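Local coordinates for putative acetamidase/formamidase (Yersinia enterocolitica subsp. palearctica serotype O:3, PDB 5UBU), which probably hydrolyses carbon-nitrogen bonds other than peptide bonds in linear amides, at residues Arg15-Gly20 with Leu247-Gln252; Asp100-Tyr105 with Leu207-Pro212; Asp62-Ala67 with Pro82-Gln87; Gly219-Cys224 with Val235-Ile240; Ile279-Leu284 with Val321-Asn326. All blocks are in the same frame, centred on the assembly; numbering follows the deposited sequence.

Contact 1 of 5, residues Arg15-Gly20 with Leu247-Gln252; sequences RGVGAG and LIKNWQ
The guanidinium of Arg15 touches Ile248 and Trp251. Over one of its faces sits Ile248 CG2, displaced toward the rim and 3.9 Å from Arg15 NE. At its edge, near the plane, is the carbonyl oxygen of Asn250, 4.0 Å from Arg15 NH1. The indole of Trp251 takes Arg15 NH2 over one face, on the five-membered side, with Arg15 NH2 3.5 Å from Trp251 CD1. This is a cation-pi contact: Arg15 CZ is 4.5 Å from the centroid of the five-membered ring of Trp251. The two planes are 55° apart, so one nitrogen dips toward the ring and the groups do not stack flat. The Arg15 chain runs straight from CB to CD, then bends at chi3 (65°), which turns NE toward Ile248. Tyr206 meets the Trp251 ring edge-to-face.

Further along, the backbones join where the loop after helix 11-15 meets the end of strand 239-248. Val17 N donates to Leu247 O at 3.0 Å in a nearly straight bond. Gly16 CA also approaches Leu247 O, at 3.4 Å, as a CA-H...O contact. Val17 CG2 packs beside Leu247 CB, and Val17 CG1 lies 3.8 Å from Lys249 CG. The amine of Lys249 leads away to a salt bridge with Asp100.

The chemistry is mixed. One firm backbone bond fixes the loop to the strand end. The arginine charge is probably eased by the pi cloud of the buried Trp251 and by the carbonyl oxygens of Lys249 and Asn250 nearby; no salt bridge joins the two segments.

Contact 2 of 5, residues Asp100-Tyr105 with Leu207-Pro212; sequences DVIAVY and LPVRAP
Ile102 and Leu207 form a hydrogen-bonded pair between antiparallel strands 101-111 and 203-208, neighbours in the large mixed beta sheet. Ile102 N donates to Leu207 O, and Leu207 N returns a bond to Ile102 O, both at 2.9 Å. A third bond, Val209 N to Asp100 O at 2.9 Å, carries the pairing just past the end of the strands. Its donor stands 41° out of the carbonyl plane, whereas the other two donors lie in theirs. Val101 and Pro208 make the non-hydrogen-bonded pair between these rungs, so the proline, which has no N-H to give, costs the ladder no bond.

The side-chain contact is made mainly by two branched residues. Ile102 CG1 is anti to its carbonyl carbon (chi1 -60°) and lies 3.6 Å from Val209 CG2. Ile102 CD1 touches the same methyl.

The next shell differs on the two faces of the sheet. Ile102 and Leu207 face strand 169-175, where both touch Val175 and Leu207 also touches Leu173. This joins the large sheet to the second one. Val101 is on the other face, with Tyr206, Trp251 and Leu253 around it. Val101 CG1 also rests 3.5 Å from Leu207 O.

Contact 3 of 5, residues Asp62-Ala67 with Pro82-Gln87; sequences DAFEGA and PFLNPQ
The carbonyl oxygen of Ala63 is met by three residues of 82-87. Asn85 N donates to Ala63 O at 2.9 Å, in the carbonyl plane and on a lone pair. Leu84 CA approaches Ala63 O at 3.3 Å as a CA-H...O contact, and Pro86 CD lies 3.5 Å from it. The Pro86 ring also covers Asp62 O, the oxygen that accepts Glu65 N in a type I turn. Asp62 OD1 braces this turn and the type I' turn that follows, taking a straight bond from Gly66 N and a weak one from Phe64 N.

Apolar contacts flank the bond. Leu84 CD2 comes alongside the Phe64 ring, 3.7 Å from Phe64 CD1. The Glu65 chain and Pro86 slide past each other in opposite directions, with Glu65 CB 3.8 Å from Pro86 CG. The Glu65 carboxylate goes on to Tyr38 and Arg61.

The Asn85 amide turns OD1 toward Ala63 CB and gives ND2 to Ser184 O. Its side chain is about 4 Å from a bound sodium ion. The two loops, before and after helix 75-78, thus form a wall beside the metal site, against Asp220 of strand 214-222 and Glu236 of strand 236-237.

Contact 4 of 5, residues Gly219-Cys224 with Val235-Ile240; sequences GDAHAC and VEFASI. With NA (sodium ion), chain G; NA (sodium ion), chain H.
Glu236 reaches across to Asp220 and His222 to hold a sodium ion with them. From Glu236 CB the chain sets CG anti to the carbonyl carbon (chi1 -49°), next to the Phe64 ring. It then bends at chi2 (-63°), which places CD near the ion. The carboxylate is bidentate. Glu236 OE1 coordinates the first sodium at 2.2 Å. The same oxygen accepts a hydrogen bond from Ala234 N. Glu236 OE2 binds the same ion, beside Asp220 OD1, and lies in the plane of the His222 ring at its edge. His222 NE2 coordinates at 2.3 Å, with its ring plane 75° from the Glu236 carboxylate. Asp220 OD1 is 2.3 Å from this sodium. Asp220 OD2 makes a longer bond of 2.9 Å to the same ion and binds the second sodium at 2.2 Å, so the aspartate bridges a two-metal site. Asn193, Asp195 and a water also bind the second ion.

His222 and Glu236 are a non-hydrogen-bonded antiparallel pair of strand 214-222 and the short, weakly bonded strand 236-237, which puts both side chains on the metal-binding face. Ala223 N donates to Val235 O at 3.0 Å, and Phe237 N makes a longer bond to Ala221 O. The Phe237 ring is on the other face of the strand pair and takes Ala223 CB over one of its faces. Phe237 CE1 touches Ala221 CB at 3.6 Å. A water links Ala221 N to Phe237 O. Cys224 SG packs on Val235 CG2, where Gln305 of the third subunit also comes close.

Contact 5 of 5, residues Ile279-Leu284 with Val321-Asn326; sequences IAYRDL and VGAMLN
Ala280 and Ala323 meet methyl to methyl where helix 273-291 packs on strand 319-326 of the large beta sheet, an alpha/beta layer contact. The axes of the two short segments come within 7.0 Å and cross at -34°. Small residues allow this close approach: Ala280 CB is 3.6 Å from Ala323 CB and also 3.6 Å from Val321 O.

Ala323 CB is the centre of the tight part. Besides Ala280 it meets the Tyr281 ring over one face, 4.0 Å from the ring centroid, a CH-pi contact displaced toward Tyr281 CG and CD1. The interface has no hydrogen bond across it. Leu303 of helix 296-306 touches Tyr281, Leu284 and Leu325 and adds a second helix to this cover.

The helix also takes part in two subunit interfaces. Arg282 pairs with Asp133 of the second subunit, and Tyr281 OH bonds to Asp227 O of the third subunit.

Toward the C-terminal end the contact is looser. Met324, a selenomethionine, points away from the helix and is partly exposed. Leu284 CG is anti to the backbone N (chi1 -178°). Leu284 CD2 lies 3.5 Å from Ala323 O but 4.3 Å from Leu325 CB.

From the N terminus, contact 1 opens first and closes the longest loop, bringing the segment after helix 11-15 to the end of strand 239-248. Contacts 3, 2 and 4 fall within that loop and follow one another without crossing. Contact 3 closes a short loop around helix 75-78, contact 2 joins strands 101-111 and 203-208, and contact 4 closes the short loop after strand 214-222. Contact 5 comes later, tying helix 273-291 to strand 319-326. Contacts 1 and 2 touch through Asp100, where strand 239-248 ends and its neighbour 101-111 begins. Contacts 3 and 4 touch beside the sodium ions, on the opposite side of the chain's centre from contact 1.

Contact 1 of 5, residues Arg15-Gly20 with Leu247-Gln252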
# COMPACT_ATOMS: atom_id res chain seq x y z
N ARG B 15 14.05 -34.69 10.42
CA ARG B 15 13.58 -35.11 9.10
C ARG B 15 14.63 -35.05 7.99
O ARG B 15 14.38 -35.55 6.89
CB ARG B 15 12.37 -34.27 8.70
CG ARG B 15 11.19 -34.38 9.65
CD ARG B 15 10.03 -33.54 9.16
NE ARG B 15 9.50 -34.02 7.89
CZ ARG B 15 8.53 -33.43 7.20
NH1 ARG B 15 8.12 -33.96 6.05
NH2 ARG B 15 7.98 -32.30 7.64
N GLY B 16 15.78 -34.45 8.26
CA GLY B 16 16.85 -34.36 7.26
C GLY B 16 17.43 -35.73 6.97
O GLY B 16 17.75 -36.49 7.90
N VAL B 17 17.56 -36.05 5.69
CA VAL B 17 18.10 -37.36 5.27
C VAL B 17 19.58 -37.53 5.59
O VAL B 17 20.05 -38.66 5.77
CB VAL B 17 17.86 -37.64 3.76
CG1 VAL B 17 16.37 -37.66 3.45
CG2 VAL B 17 18.57 -36.64 2.86
N GLY B 18 20.30 -36.41 5.68
CA GLY B 18 21.74 -36.43 5.96
C GLY B 18 22.12 -36.47 7.44
O GLY B 18 23.31 -36.48 7.77
N ALA B 19 21.12 -36.50 8.33
CA ALA B 19 21.38 -36.56 9.75
C ALA B 19 22.19 -37.84 10.05
O ALA B 19 21.92 -38.96 9.55
CB ALA B 19 20.10 -36.55 10.56
N GLY B 20 23.23 -37.65 10.82
CA GLY B 20 24.11 -38.77 11.22
C GLY B 20 25.35 -38.98 10.36
O GLY B 20 26.27 -39.68 10.79
N LEU B 247 18.61 -31.96 3.51
CA LEU B 247 17.43 -32.06 2.67
C LEU B 247 16.28 -32.77 3.36
O LEU B 247 16.47 -33.86 3.90
CB LEU B 247 17.82 -32.85 1.42
CG LEU B 247 16.77 -33.08 0.32
CD1 LEU B 247 16.38 -31.76 -0.32
CD2 LEU B 247 17.33 -34.03 -0.71
N ILE B 248 15.10 -32.15 3.32
CA ILE B 248 13.88 -32.72 3.89
C ILE B 248 13.01 -33.08 2.70
O ILE B 248 12.69 -32.23 1.87
CB ILE B 248 13.15 -31.73 4.83
CG1 ILE B 248 14.02 -31.41 6.05
CG2 ILE B 248 11.82 -32.33 5.29
CD1 ILE B 248 13.54 -30.22 6.85
N LYS B 249 12.63 -34.34 2.61
CA LYS B 249 11.85 -34.83 1.49
C LYS B 249 10.36 -34.60 1.62
O LYS B 249 9.79 -34.75 2.70
CB LYS B 249 12.08 -36.34 1.32
CG LYS B 249 13.54 -36.76 1.12
CD LYS B 249 14.19 -36.24 -0.16
CE LYS B 249 13.55 -36.81 -1.42
NZ LYS B 249 14.25 -36.36 -2.65
N ASN B 250 9.75 -34.23 0.50
CA ASN B 250 8.31 -34.05 0.37
C ASN B 250 7.64 -33.27 1.52
O ASN B 250 6.81 -33.80 2.25
CB ASN B 250 7.71 -35.47 0.23
CG ASN B 250 6.27 -35.46 -0.25
OD1 ASN B 250 5.83 -34.55 -0.95
ND2 ASN B 250 5.54 -36.51 0.11
N TRP B 251 8.03 -32.00 1.66
CA TRP B 251 7.47 -31.08 2.66
C TRP B 251 7.08 -29.84 1.87
O TRP B 251 7.93 -29.02 1.53
CB TRP B 251 8.48 -30.82 3.79
CG TRP B 251 8.00 -29.94 4.90
CD1 TRP B 251 6.74 -29.91 5.43
CD2 TRP B 251 8.79 -29.07 5.72
NE1 TRP B 251 6.69 -29.01 6.47
CE2 TRP B 251 7.93 -28.49 6.67
CE3 TRP B 251 10.15 -28.71 5.72
CZ2 TRP B 251 8.38 -27.56 7.62
CZ3 TRP B 251 10.59 -27.78 6.66
CH2 TRP B 251 9.71 -27.22 7.60
N GLN B 252 5.79 -29.73 1.56
CA GLN B 252 5.31 -28.65 0.70
C GLN B 252 5.26 -27.32 1.44
O GLN B 252 4.53 -27.18 2.42
CB GLN B 252 3.93 -29.02 0.09
CG GLN B 252 3.68 -28.46 -1.31
CD GLN B 252 3.57 -26.95 -1.46
OE1 GLN B 252 2.91 -26.25 -0.68
NE2 GLN B 252 4.17 -26.45 -2.52

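Contact 2 of 5, residues Asp100-Tyr105 with Leu207-Pro212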
# COMPACT_ATOMS: atom_id res chain seq x y z
N ASP B 100 10.55 -30.76 -2.24
CA ASP B 100 11.47 -30.93 -1.11
C ASP B 100 11.79 -29.57 -0.49
O ASP B 100 11.27 -28.53 -0.92
CB ASP B 100 12.78 -31.62 -1.54
CG ASP B 100 12.57 -33.07 -1.98
OD1 ASP B 100 11.48 -33.62 -1.71
OD2 ASP B 100 13.50 -33.66 -2.57
N VAL B 101 12.62 -29.60 0.54
CA VAL B 101 13.04 -28.40 1.24
C VAL B 101 14.51 -28.48 1.58
O VAL B 101 14.99 -29.52 2.04
CB VAL B 101 12.24 -28.23 2.55
CG1 VAL B 101 12.80 -27.09 3.39
CG2 VAL B 101 10.78 -27.99 2.25
N ILE B 102 15.23 -27.39 1.34
CA ILE B 102 16.64 -27.31 1.67
C ILE B 102 16.72 -26.66 3.04
O ILE B 102 16.14 -25.59 3.25
CB ILE B 102 17.42 -26.42 0.69
CG1 ILE B 102 17.33 -26.96 -0.74
CG2 ILE B 102 18.88 -26.30 1.12
CD1 ILE B 102 17.92 -28.35 -0.93
N ALA B 103 17.41 -27.30 3.98
CA ALA B 103 17.59 -26.76 5.31
C ALA B 103 19.00 -26.20 5.35
O ALA B 103 19.96 -26.93 5.09
CB ALA B 103 17.41 -27.85 6.37
N VAL B 104 19.14 -24.92 5.67
CA VAL B 104 20.45 -24.28 5.72
C VAL B 104 20.74 -23.81 7.13
O VAL B 104 20.15 -22.83 7.60
CB VAL B 104 20.55 -23.09 4.75
CG1 VAL B 104 21.94 -22.47 4.80
CG2 VAL B 104 20.21 -23.52 3.33
N TYR B 105 21.63 -24.51 7.82
CA TYR B 105 22.02 -24.14 9.17
C TYR B 105 23.32 -23.35 9.12
O TYR B 105 24.32 -23.85 8.64
CB TYR B 105 22.17 -25.38 10.08
CG TYR B 105 22.80 -25.06 11.41
CD1 TYR B 105 22.17 -24.20 12.30
CD2 TYR B 105 24.00 -25.65 11.80
CE1 TYR B 105 22.75 -23.88 13.52
CE2 TYR B 105 24.57 -25.35 13.03
CZ TYR B 105 23.94 -24.46 13.88
OH TYR B 105 24.49 -24.14 15.10
N LEU B 207 13.99 -23.62 2.83
CA LEU B 207 13.65 -23.06 1.51
C LEU B 207 12.98 -24.11 0.61
O LEU B 207 13.50 -25.22 0.48
CB LEU B 207 14.93 -22.57 0.84
CG LEU B 207 15.67 -21.44 1.57
CD1 LEU B 207 17.06 -21.20 0.99
CD2 LEU B 207 14.86 -20.15 1.55
N PRO B 208 11.87 -23.75 -0.05
CA PRO B 208 11.17 -24.72 -0.88
C PRO B 208 11.84 -24.96 -2.23
O PRO B 208 12.02 -24.03 -3.01
CB PRO B 208 9.79 -24.08 -1.09
CG PRO B 208 9.93 -22.65 -0.72
CD PRO B 208 11.33 -22.40 -0.26
N VAL B 209 12.14 -26.22 -2.51
CA VAL B 209 12.77 -26.61 -3.76
C VAL B 209 11.74 -26.61 -4.88
O VAL B 209 10.64 -27.12 -4.72
CB VAL B 209 13.40 -28.02 -3.67
CG1 VAL B 209 14.03 -28.42 -5.00
CG2 VAL B 209 14.44 -28.06 -2.57
N ARG B 210 12.12 -26.00 -6.01
CA ARG B 210 11.27 -25.96 -7.20
C ARG B 210 12.06 -26.32 -8.47
O ARG B 210 11.47 -26.49 -9.53
CB ARG B 210 10.62 -24.58 -7.36
CG ARG B 210 9.68 -24.22 -6.22
CD ARG B 210 8.99 -22.89 -6.48
NE ARG B 210 8.11 -22.49 -5.38
CZ ARG B 210 8.48 -21.79 -4.30
NH1 ARG B 210 7.58 -21.49 -3.37
NH2 ARG B 210 9.74 -21.39 -4.13
N ALA B 211 13.38 -26.46 -8.34
CA ALA B 211 14.26 -26.82 -9.46
C ALA B 211 15.08 -28.04 -9.05
O ALA B 211 15.49 -28.15 -7.90
CB ALA B 211 15.17 -25.67 -9.82
N PRO B 212 15.33 -28.97 -10.01
CA PRO B 212 16.12 -30.15 -9.64
C PRO B 212 17.48 -29.76 -9.08
O PRO B 212 18.16 -28.90 -9.64
CB PRO B 212 16.26 -30.90 -10.97
CG PRO B 212 15.15 -30.41 -11.83
CD PRO B 212 14.91 -28.99 -11.42

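Contact 3 of 5, residues Asp62-Ala67 with Pro82-Gln87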
# COMPACT_ATOMS: atom_id res chain seq x y z
N ASP B 62 31.11 -8.68 -0.61
CA ASP B 62 30.16 -7.70 -0.10
C ASP B 62 29.12 -7.35 -1.16
O ASP B 62 29.26 -7.72 -2.32
CB ASP B 62 30.88 -6.45 0.48
CG ASP B 62 31.51 -5.53 -0.59
OD1 ASP B 62 31.13 -5.61 -1.78
OD2 ASP B 62 32.36 -4.68 -0.22
N ALA B 63 28.09 -6.63 -0.75
CA ALA B 63 27.00 -6.23 -1.65
C ALA B 63 27.43 -5.42 -2.88
O ALA B 63 26.71 -5.40 -3.88
CB ALA B 63 25.96 -5.46 -0.88
N PHE B 64 28.58 -4.76 -2.81
CA PHE B 64 29.08 -3.93 -3.91
C PHE B 64 30.18 -4.62 -4.72
O PHE B 64 30.74 -4.02 -5.64
CB PHE B 64 29.61 -2.60 -3.33
CG PHE B 64 28.72 -2.01 -2.27
CD1 PHE B 64 27.46 -1.51 -2.60
CD2 PHE B 64 29.13 -1.96 -0.93
CE1 PHE B 64 26.63 -0.98 -1.63
CE2 PHE B 64 28.29 -1.43 0.03
CZ PHE B 64 27.04 -0.94 -0.31
N GLU B 65 30.44 -5.88 -4.39
CA GLU B 65 31.48 -6.70 -5.03
C GLU B 65 32.83 -5.96 -5.00
O GLU B 65 33.54 -5.90 -5.99
CB GLU B 65 31.07 -7.16 -6.44
CG GLU B 65 31.88 -8.35 -6.94
CD GLU B 65 31.40 -8.96 -8.25
OE1 GLU B 65 31.71 -10.15 -8.48
OE2 GLU B 65 30.71 -8.27 -9.03
N GLY B 66 33.15 -5.40 -3.83
CA GLY B 66 34.38 -4.66 -3.60
C GLY B 66 34.58 -3.36 -4.37
O GLY B 66 35.67 -2.78 -4.34
N ALA B 67 33.53 -2.87 -5.02
CA ALA B 67 33.63 -1.63 -5.82
C ALA B 67 33.85 -0.38 -4.98
O ALA B 67 34.36 0.62 -5.50
CB ALA B 67 32.39 -1.46 -6.68
N PRO B 82 19.80 -2.59 -10.52
CA PRO B 82 19.81 -3.26 -9.21
C PRO B 82 20.97 -4.25 -9.01
O PRO B 82 20.84 -5.18 -8.21
CB PRO B 82 18.49 -4.02 -9.23
CG PRO B 82 18.34 -4.44 -10.68
CD PRO B 82 19.06 -3.39 -11.52
N PHE B 83 22.10 -4.05 -9.70
CA PHE B 83 23.23 -4.97 -9.59
C PHE B 83 24.03 -4.84 -8.29
O PHE B 83 25.10 -4.24 -8.25
CB PHE B 83 24.16 -4.86 -10.81
CG PHE B 83 23.50 -5.21 -12.11
CD1 PHE B 83 23.50 -6.51 -12.57
CD2 PHE B 83 22.89 -4.22 -12.89
CE1 PHE B 83 22.89 -6.84 -13.78
CE2 PHE B 83 22.29 -4.54 -14.10
CZ PHE B 83 22.28 -5.85 -14.54
N LEU B 84 23.45 -5.40 -7.24
CA LEU B 84 24.06 -5.48 -5.92
C LEU B 84 23.91 -6.93 -5.47
O LEU B 84 23.16 -7.71 -6.07
CB LEU B 84 23.37 -4.57 -4.90
CG LEU B 84 23.48 -3.04 -5.03
CD1 LEU B 84 22.73 -2.40 -3.87
CD2 LEU B 84 24.94 -2.60 -5.04
N ASN B 85 24.63 -7.28 -4.41
CA ASN B 85 24.56 -8.62 -3.83
C ASN B 85 25.06 -9.74 -4.77
O ASN B 85 24.28 -10.59 -5.20
CB ASN B 85 23.13 -8.94 -3.34
CG ASN B 85 22.58 -7.88 -2.40
OD1 ASN B 85 23.33 -7.09 -1.81
ND2 ASN B 85 21.26 -7.85 -2.27
N PRO B 86 26.36 -9.73 -5.10
CA PRO B 86 26.91 -10.80 -5.93
C PRO B 86 26.70 -12.13 -5.19
O PRO B 86 27.03 -12.23 -4.01
CB PRO B 86 28.40 -10.45 -6.01
CG PRO B 86 28.64 -9.58 -4.83
CD PRO B 86 27.40 -8.77 -4.73
N GLN B 87 26.17 -13.13 -5.89
CA GLN B 87 25.84 -14.42 -5.27
C GLN B 87 26.80 -15.57 -5.48
O GLN B 87 27.33 -15.75 -6.58
CB GLN B 87 24.48 -14.90 -5.81
CG GLN B 87 23.32 -13.98 -5.48
CD GLN B 87 23.05 -13.91 -3.99
OE1 GLN B 87 22.81 -14.94 -3.34
NE2 GLN B 87 23.04 -12.70 -3.46

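Contact 4 of 5, residues Gly219-Cys224 with Val235-Ile240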
# COMPACT_ATOMS: atom_id res chain seq x y z
N GLY B 219 24.84 -15.09 -0.11
CA GLY B 219 25.62 -13.85 -0.25
C GLY B 219 25.13 -12.72 0.60
O GLY B 219 24.26 -12.91 1.45
N ASP B 220 25.70 -11.54 0.38
CA ASP B 220 25.31 -10.31 1.09
C ASP B 220 25.33 -10.47 2.62
O ASP B 220 24.31 -10.41 3.29
CB ASP B 220 23.92 -9.86 0.58
CG ASP B 220 23.46 -8.52 1.17
OD1 ASP B 220 24.28 -7.64 1.51
OD2 ASP B 220 22.24 -8.36 1.26
N ALA B 221 26.52 -10.69 3.16
CA ALA B 221 26.68 -10.83 4.60
C ALA B 221 26.59 -9.44 5.25
O ALA B 221 27.08 -8.46 4.68
CB ALA B 221 28.01 -11.48 4.92
N HIS B 222 25.94 -9.37 6.41
CA HIS B 222 25.82 -8.12 7.16
C HIS B 222 26.44 -8.29 8.53
O HIS B 222 26.21 -9.30 9.18
CB HIS B 222 24.37 -7.69 7.39
CG HIS B 222 23.61 -7.37 6.16
ND1 HIS B 222 22.26 -7.60 6.04
CD2 HIS B 222 24.01 -6.87 4.96
CE1 HIS B 222 21.85 -7.22 4.84
NE2 HIS B 222 22.90 -6.78 4.17
N ALA B 223 27.22 -7.31 8.97
CA ALA B 223 27.85 -7.36 10.30
C ALA B 223 26.82 -7.03 11.38
O ALA B 223 27.00 -7.36 12.54
CB ALA B 223 29.02 -6.39 10.38
N CYS B 224 25.75 -6.35 10.96
CA CYS B 224 24.64 -5.96 11.84
C CYS B 224 23.57 -5.36 10.95
O CYS B 224 23.85 -5.04 9.80
CB CYS B 224 25.12 -4.93 12.87
SG CYS B 224 25.99 -3.51 12.15
N VAL B 235 25.60 -2.95 7.38
CA VAL B 235 27.06 -2.88 7.35
C VAL B 235 27.44 -4.07 6.47
O VAL B 235 27.55 -5.19 6.94
CB VAL B 235 27.72 -2.92 8.75
CG1 VAL B 235 29.23 -3.06 8.63
CG2 VAL B 235 27.35 -1.67 9.54
N GLU B 236 27.62 -3.79 5.18
CA GLU B 236 27.95 -4.80 4.18
C GLU B 236 29.41 -5.22 4.28
O GLU B 236 30.31 -4.36 4.33
CB GLU B 236 27.75 -4.20 2.78
CG GLU B 236 26.42 -3.50 2.54
CD GLU B 236 25.21 -4.40 2.65
OE1 GLU B 236 24.10 -3.86 2.84
OE2 GLU B 236 25.37 -5.64 2.55
N PHE B 237 29.68 -6.53 4.28
CA PHE B 237 31.07 -7.00 4.37
C PHE B 237 31.29 -8.37 3.70
O PHE B 237 30.35 -9.11 3.44
CB PHE B 237 31.56 -7.02 5.84
CG PHE B 237 31.09 -8.20 6.66
CD1 PHE B 237 29.75 -8.43 6.89
CD2 PHE B 237 32.01 -9.04 7.27
CE1 PHE B 237 29.33 -9.52 7.66
CE2 PHE B 237 31.59 -10.12 8.05
CZ PHE B 237 30.25 -10.35 8.25
N ALA B 238 32.56 -8.65 3.41
CA ALA B 238 32.99 -9.89 2.82
C ALA B 238 33.19 -10.84 4.01
O ALA B 238 33.81 -10.44 5.01
CB ALA B 238 34.29 -9.69 2.06
N SER B 239 32.67 -12.07 3.91
CA SER B 239 32.75 -13.02 5.03
C SER B 239 33.13 -14.44 4.69
O SER B 239 33.15 -14.83 3.53
CB SER B 239 31.37 -13.13 5.69
OG SER B 239 30.47 -13.86 4.87
N ILE B 240 33.42 -15.18 5.76
CA ILE B 240 33.72 -16.60 5.70
C ILE B 240 32.51 -17.18 6.42
O ILE B 240 32.48 -17.25 7.65
CB ILE B 240 35.02 -16.98 6.42
CG1 ILE B 240 36.22 -16.24 5.81
CG2 ILE B 240 35.24 -18.49 6.34
CD1 ILE B 240 37.55 -16.51 6.48
NA NA G . 23.17 -5.76 2.09
NA NA H . 20.43 -7.08 1.16
O HOH W 1 29.40 -10.89 1.86
O HOH W 2 19.47 -4.41 0.53

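Contact 5 of 5, residues Ile279-Leu284 with Val321-Asn326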
# COMPACT_ATOMS: atom_id res chain seq x y z
N ILE B 279 0.99 -12.52 4.48
CA ILE B 279 1.62 -13.73 3.96
C ILE B 279 2.34 -14.50 5.07
O ILE B 279 2.16 -15.71 5.20
CB ILE B 279 2.62 -13.36 2.84
CG1 ILE B 279 1.86 -12.94 1.59
CG2 ILE B 279 3.50 -14.54 2.48
CD1 ILE B 279 2.72 -12.29 0.53
N ALA B 280 3.13 -13.78 5.87
CA ALA B 280 3.88 -14.39 6.97
C ALA B 280 2.96 -14.98 8.02
O ALA B 280 3.07 -16.17 8.36
CB ALA B 280 4.81 -13.36 7.60
N TYR B 281 2.04 -14.16 8.53
CA TYR B 281 1.12 -14.67 9.54
C TYR B 281 0.26 -15.82 9.04
O TYR B 281 0.08 -16.79 9.77
CB TYR B 281 0.23 -13.58 10.15
CG TYR B 281 0.78 -12.99 11.43
CD1 TYR B 281 0.97 -13.80 12.55
CD2 TYR B 281 1.01 -11.63 11.57
CE1 TYR B 281 1.44 -13.28 13.75
CE2 TYR B 281 1.45 -11.10 12.77
CZ TYR B 281 1.67 -11.94 13.86
OH TYR B 281 2.13 -11.43 15.05
N ARG B 282 -0.25 -15.73 7.81
CA ARG B 282 -1.10 -16.81 7.30
C ARG B 282 -0.29 -18.11 7.16
O ARG B 282 -0.79 -19.20 7.46
CB ARG B 282 -1.74 -16.46 5.98
CG ARG B 282 -2.89 -17.42 5.68
CD ARG B 282 -3.60 -17.16 4.39
NE ARG B 282 -2.81 -17.53 3.22
CZ ARG B 282 -3.25 -17.49 1.97
NH1 ARG B 282 -2.43 -17.83 0.98
NH2 ARG B 282 -4.49 -17.10 1.70
N ASP B 283 0.95 -17.98 6.70
CA ASP B 283 1.81 -19.15 6.52
C ASP B 283 2.09 -19.79 7.88
O ASP B 283 2.10 -21.01 7.99
CB ASP B 283 3.15 -18.80 5.89
CG ASP B 283 3.98 -20.03 5.59
OD1 ASP B 283 3.57 -20.81 4.71
OD2 ASP B 283 5.05 -20.22 6.21
N LEU B 284 2.31 -18.95 8.89
CA LEU B 284 2.57 -19.44 10.24
C LEU B 284 1.36 -20.24 10.74
O LEU B 284 1.51 -21.34 11.26
CB LEU B 284 2.89 -18.28 11.19
CG LEU B 284 3.23 -18.64 12.64
CD1 LEU B 284 4.38 -19.63 12.70
CD2 LEU B 284 3.58 -17.39 13.41
N VAL B 321 8.96 -9.55 5.83
CA VAL B 321 8.48 -9.59 7.20
C VAL B 321 8.45 -11.02 7.71
O VAL B 321 8.07 -11.93 6.98
CB VAL B 321 7.03 -9.04 7.25
CG1 VAL B 321 6.46 -9.14 8.67
CG2 VAL B 321 6.97 -7.61 6.73
N GLY B 322 8.84 -11.21 8.97
CA GLY B 322 8.84 -12.53 9.60
C GLY B 322 7.81 -12.58 10.72
O GLY B 322 7.80 -11.71 11.58
N ALA B 323 6.93 -13.58 10.69
CA ALA B 323 5.92 -13.77 11.74
C ALA B 323 6.41 -14.92 12.62
O ALA B 323 6.58 -16.03 12.15
CB ALA B 323 4.57 -14.10 11.14
N MSE B 324 6.61 -14.65 13.91
CA MSE B 324 7.13 -15.64 14.84
C MSE B 324 6.23 -16.12 15.92
O MSE B 324 5.22 -15.51 16.23
CB MSE B 324 8.20 -14.94 15.66
CG MSE B 324 9.58 -14.98 15.04
SE MSE B 324 10.50 -13.35 15.64
CE MSE B 324 11.10 -13.86 17.45
N LEU B 325 6.62 -17.25 16.51
CA LEU B 325 5.92 -17.83 17.65
C LEU B 325 7.00 -18.52 18.49
O LEU B 325 7.84 -19.25 17.96
CB LEU B 325 4.85 -18.83 17.23
CG LEU B 325 4.05 -19.42 18.41
CD1 LEU B 325 3.28 -18.32 19.14
CD2 LEU B 325 3.10 -20.51 17.95
N ASN B 326 6.98 -18.27 19.79
CA ASN B 326 7.95 -18.84 20.71
C ASN B 326 7.71 -20.35 20.83
O ASN B 326 6.58 -20.78 21.00
CB ASN B 326 7.86 -18.13 22.06
CG ASN B 326 8.94 -18.56 23.04
OD1 ASN B 326 9.08 -19.75 23.37
ND2 ASN B 326 9.67 -17.59 23.55